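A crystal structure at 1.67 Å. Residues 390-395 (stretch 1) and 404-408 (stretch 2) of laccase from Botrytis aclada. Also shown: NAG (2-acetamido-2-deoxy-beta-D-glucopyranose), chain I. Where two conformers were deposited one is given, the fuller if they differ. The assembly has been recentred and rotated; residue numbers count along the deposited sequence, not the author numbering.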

ATOM      1  N   VAL A 390      17.725  13.981  -7.772  1.00 31.27           N
ATOM      2  CA  VAL A 390      17.280  14.773  -6.660  1.00 30.50           C
ATOM      3  C   VAL A 390      17.632  13.976  -5.426  1.00 30.90           C
ATOM      4  O   VAL A 390      17.353  12.800  -5.369  1.00 30.17           O
ATOM      5  N   ASP A 391      18.233  14.634  -4.444  1.00 29.33           N
ATOM      6  CA  ASP A 391      18.688  13.940  -3.250  1.00 30.01           C
ATOM      7  C   ASP A 391      17.971  14.539  -2.070  1.00 29.26           C
ATOM      8  O   ASP A 391      17.876  15.766  -1.907  1.00 30.22           O
ATOM      9  N   GLU A 392      17.436  13.669  -1.222  1.00 28.44           N
ATOM     10  CA  GLU A 392      16.810  14.094  -0.012  1.00 28.14           C
ATOM     11  C   GLU A 392      17.202  13.149   1.127  1.00 27.28           C
ATOM     12  O   GLU A 392      17.531  11.993   0.913  1.00 27.45           O
ATOM     13  N   GLN A 393      17.170  13.714   2.313  1.00 27.09           N
ATOM     14  CA  GLN A 393      17.718  13.081   3.497  1.00 26.87           C
ATOM     15  C   GLN A 393      16.740  13.071   4.619  1.00 25.96           C
ATOM     16  O   GLN A 393      16.216  14.104   5.047  1.00 27.15           O
ATOM     17  N   VAL A 394      16.537  11.876   5.144  1.00 26.66           N
ATOM     18  CA  VAL A 394      15.628  11.685   6.261  1.00 26.70           C
ATOM     19  C   VAL A 394      16.374  11.814   7.582  1.00 26.47           C
ATOM     20  O   VAL A 394      17.381  11.177   7.807  1.00 26.90           O
ATOM     21  N   SER A 395      15.786  12.612   8.450  1.00 26.76           N
ATOM     22  CA  SER A 395      16.225  12.730   9.816  1.00 28.80           C
ATOM     23  C   SER A 395      15.003  12.789  10.735  1.00 29.31           C
ATOM     24  O   SER A 395      13.883  12.508  10.292  1.00 27.47           O
ATOM     25  N   TRP A 404       9.511  13.129  11.721  1.00 27.07           N
ATOM     26  CA  TRP A 404      10.525  12.844  10.712  1.00 26.32           C
ATOM     27  C   TRP A 404      10.681  14.068   9.814  1.00 25.34           C
ATOM     28  O   TRP A 404       9.681  14.749   9.514  1.00 26.16           O
ATOM     29  N   THR A 405      11.886  14.281   9.287  1.00 26.79           N
ATOM     30  CA  THR A 405      12.113  15.367   8.404  1.00 27.37           C
ATOM     31  C   THR A 405      12.787  14.875   7.147  1.00 26.91           C
ATOM     32  O   THR A 405      13.491  13.893   7.135  1.00 24.72           O
ATOM     33  N   ILE A 406      12.492  15.588   6.074  1.00 27.67           N
ATOM     34  CA  ILE A 406      13.102  15.417   4.768  1.00 28.20           C
ATOM     35  C   ILE A 406      13.746  16.749   4.440  1.00 28.47           C
ATOM     36  O   ILE A 406      13.064  17.783   4.313  1.00 28.71           O
ATOM     37  N   ASN A 407      15.052  16.712   4.322  1.00 30.20           N
ATOM     38  CA  ASN A 407      15.874  17.908   4.278  1.00 30.60           C
ATOM     39  C   ASN A 407      15.401  18.941   5.242  1.00 30.22           C
ATOM     40  O   ASN A 407      15.107  20.091   4.889  1.00 31.25           O
ATOM     41  N   SER A 408      15.321  18.499   6.489  1.00 29.68           N
ATOM     42  CA  SER A 408      14.991  19.335   7.636  1.00 30.33           C
ATOM     43  C   SER A 408      13.598  19.772   7.782  1.00 28.88           C
ATOM     44  O   SER A 408      13.306  20.455   8.748  1.00 30.72           O
TER

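Residues 390-395 and 404-406 run as antiparallel strands, and the side chains sort themselves by the register. Val394 pairs with Ile406 on one face of the sheet, at a site without hydrogen bonds; Ser395 pairs with Thr405 on the other face, where N of Ser395 donates to O of Thr405 and N of Thr405 to O of Ser395, both at 2.9 Å.

Val394 and Ile406 are buried and make an apolar contact. Val394 is t at chi1, and its two methyls reach different neighbours: CG2 lies 3.9 Å from CD1 of Ile406, while CG1 lies 4.2 Å from CE3 of Trp404. Ile406 is m at chi1, but its chi2 of -97° sits between wells; in this conformer, one of two deposited, that torsion leaves CD1 beside the valine. Its other branch meets a charged residue: CG2 of Ile406 is 3.2 Å from OE1 of Glu392, a tight approach for a methyl and a carboxylate oxygen. Glu392 is m then t, and its OE1 is also hydrogen-bonded elsewhere in the structure. Trp404 is m with chi2 of 93°; its CA-to-CB bond points sideways, and its NE1 also finds a partner elsewhere.

On the opposite face the packing is small and polar. Ser395 is t and Thr405 is p, with CB of Ser395 3.5 Å from OG1 of Thr405. The p rotamer lets OG1 of Thr405 hydrogen-bond water 1 at 2.8 Å. That water donates to O of Gln393 at 2.8 Å and accepts from N of Ser408 at 2.9 Å, so one solvent molecule ties the threonine hydroxyl to both backbones where the second strand ends.

Asn407 follows the strand with positive phi and psi (40°/55°), and its side chain extends the strand pairing. Its N donates to O of Gln393 at 2.9 Å; its CB starts sideways, but chi1 of -86° (m) and chi2 of 45° bring OD1 within 2.9 Å of N of Gln393, which donates to it. The amide oxygen thus takes the place a backbone carbonyl would fill in a regular ladder. The other end of the same amide carries the sugar: ND2 is bonded to C1 of NAG at 1.4 Å. N2 of NAG donates to O of Asp391 at 2.6 Å. C8 of NAG comes 3.6 Å from OE2 of Glu392, and C6 of NAG is 3.5 Å from OE1 of Gln393, an m, t side chain. The rule: one asparagine accepts a strand N-H with its oxygen and carries a glycan on its nitrogen.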

ATOM      1  CB  VAL A 390      15.771  15.023  -6.703  1.00 31.62           C
ATOM      2  CG1 VAL A 390      15.259  15.536  -5.381  1.00 30.48           C
ATOM      3  CG2 VAL A 390      15.417  16.010  -7.858  1.00 30.78           C
ATOM      4  CB  ASP A 391      20.228  14.044  -3.049  1.00 30.01           C
ATOM      5  CG  ASP A 391      20.673  13.482  -1.663  1.00 32.40           C
ATOM      6  OD1 ASP A 391      20.756  12.266  -1.554  1.00 31.44           O
ATOM      7  OD2 ASP A 391      20.871  14.259  -0.703  1.00 37.80           O
ATOM      8  CB  GLU A 392      15.304  14.198  -0.189  1.00 29.39           C
ATOM      9  CG  GLU A 392      14.947  15.433  -1.092  1.00 31.34           C
ATOM     10  CD  GLU A 392      13.604  15.933  -0.872  1.00 36.24           C
ATOM     11  OE1 GLU A 392      12.658  15.103  -0.816  1.00 36.21           O
ATOM     12  OE2 GLU A 392      13.476  17.173  -0.801  1.00 33.94           O
ATOM     13  CB  GLN A 393      19.010  13.789   3.924  1.00 28.38           C
ATOM     14  CG  GLN A 393      20.015  13.867   2.790  1.00 30.21           C
ATOM     15  CD  GLN A 393      21.252  14.642   3.185  1.00 32.60           C
ATOM     16  OE1 GLN A 393      21.210  15.492   4.059  1.00 33.43           O
ATOM     17  NE2 GLN A 393      22.334  14.341   2.563  1.00 32.99           N
ATOM     18  CB  VAL A 394      14.931  10.337   6.179  1.00 25.64           C
ATOM     19  CG1 VAL A 394      13.871  10.188   7.277  1.00 26.69           C
ATOM     20  CG2 VAL A 394      14.260  10.197   4.775  1.00 24.74           C
ATOM     21  CB  SER A 395      17.136  13.960   9.967  1.00 28.34           C
ATOM     22  OG  SER A 395      17.775  13.894  11.216  1.00 29.98           O
ATOM     23  CB  TRP A 404      10.122  11.629   9.850  1.00 26.84           C
ATOM     24  CG  TRP A 404       9.848  10.403  10.627  1.00 27.70           C
ATOM     25  CD1 TRP A 404       8.644  10.007  11.079  1.00 27.84           C
ATOM     26  CD2 TRP A 404      10.804   9.468  11.145  1.00 27.08           C
ATOM     27  NE1 TRP A 404       8.770   8.845  11.791  1.00 27.99           N
ATOM     28  CE2 TRP A 404      10.080   8.487  11.858  1.00 27.55           C
ATOM     29  CE3 TRP A 404      12.204   9.373  11.089  1.00 28.17           C
ATOM     30  CZ2 TRP A 404      10.680   7.440  12.512  1.00 27.71           C
ATOM     31  CZ3 TRP A 404      12.804   8.297  11.733  1.00 30.51           C
ATOM     32  CH2 TRP A 404      12.045   7.347  12.436  1.00 31.59           C
ATOM     33  CB  THR A 405      13.001  16.464   9.080  1.00 27.97           C
ATOM     34  OG1 THR A 405      14.250  15.839   9.397  1.00 27.74           O
ATOM     35  CG2 THR A 405      12.316  17.047  10.363  1.00 26.90           C
ATOM     36  CB  ILE A 406      12.044  15.165   3.731  1.00 27.75           C
ATOM     37  CG1 ILE A 406      11.119  14.038   4.221  1.00 29.23           C
ATOM     38  CG2 ILE A 406      12.728  14.801   2.384  1.00 28.76           C
ATOM     39  CD1 ILE A 406      11.472  12.715   3.674  0.50 29.92           C
ATOM     40  CB  ASN A 407      15.891  18.431   2.854  1.00 31.82           C
ATOM     41  CG  ASN A 407      16.938  17.782   2.068  1.00 33.81           C
ATOM     42  OD1 ASN A 407      17.100  16.578   2.119  1.00 32.96           O
ATOM     43  ND2 ASN A 407      17.674  18.572   1.311  1.00 35.26           N
ATOM     44  CB  SER A 408      15.972  20.526   7.768  1.00 29.75           C
ATOM     45  OG  SER A 408      17.277  20.082   7.380  1.00 33.79           O
TER
HETATM   46  C1  NAG I 558      18.765  18.053   0.540  1.00 36.32           C
HETATM   47  C2  NAG I 558      18.913  18.631  -0.861  1.00 36.91           C
HETATM   48  C3  NAG I 558      20.188  18.088  -1.486  1.00 36.02           C
HETATM   49  C4  NAG I 558      21.379  18.349  -0.586  1.00 37.80           C
HETATM   50  C5  NAG I 558      21.113  17.662   0.754  1.00 37.39           C
HETATM   51  C6  NAG I 558      22.296  17.829   1.724  1.00 39.33           C
HETATM   52  C7  NAG I 558      16.879  19.245  -2.136  1.00 36.30           C
HETATM   53  C8  NAG I 558      15.779  18.821  -3.079  1.00 39.83           C
HETATM   54  N2  NAG I 558      17.774  18.342  -1.767  1.00 33.11           N
HETATM   55  O3  NAG I 558      20.336  18.750  -2.711  1.00 32.79           O
HETATM   56  O4  NAG I 558      22.523  17.766  -1.171  1.00 37.20           O
HETATM   57  O5  NAG I 558      19.961  18.301   1.282  1.00 32.78           O
HETATM   58  O6  NAG I 558      22.471  19.216   1.916  1.00 36.50           O
HETATM   59  O7  NAG I 558      16.900  20.407  -1.743  1.00 38.95           O
HETATM   60  O   HOH W   1      16.014  15.821   7.276  1.00 30.24           O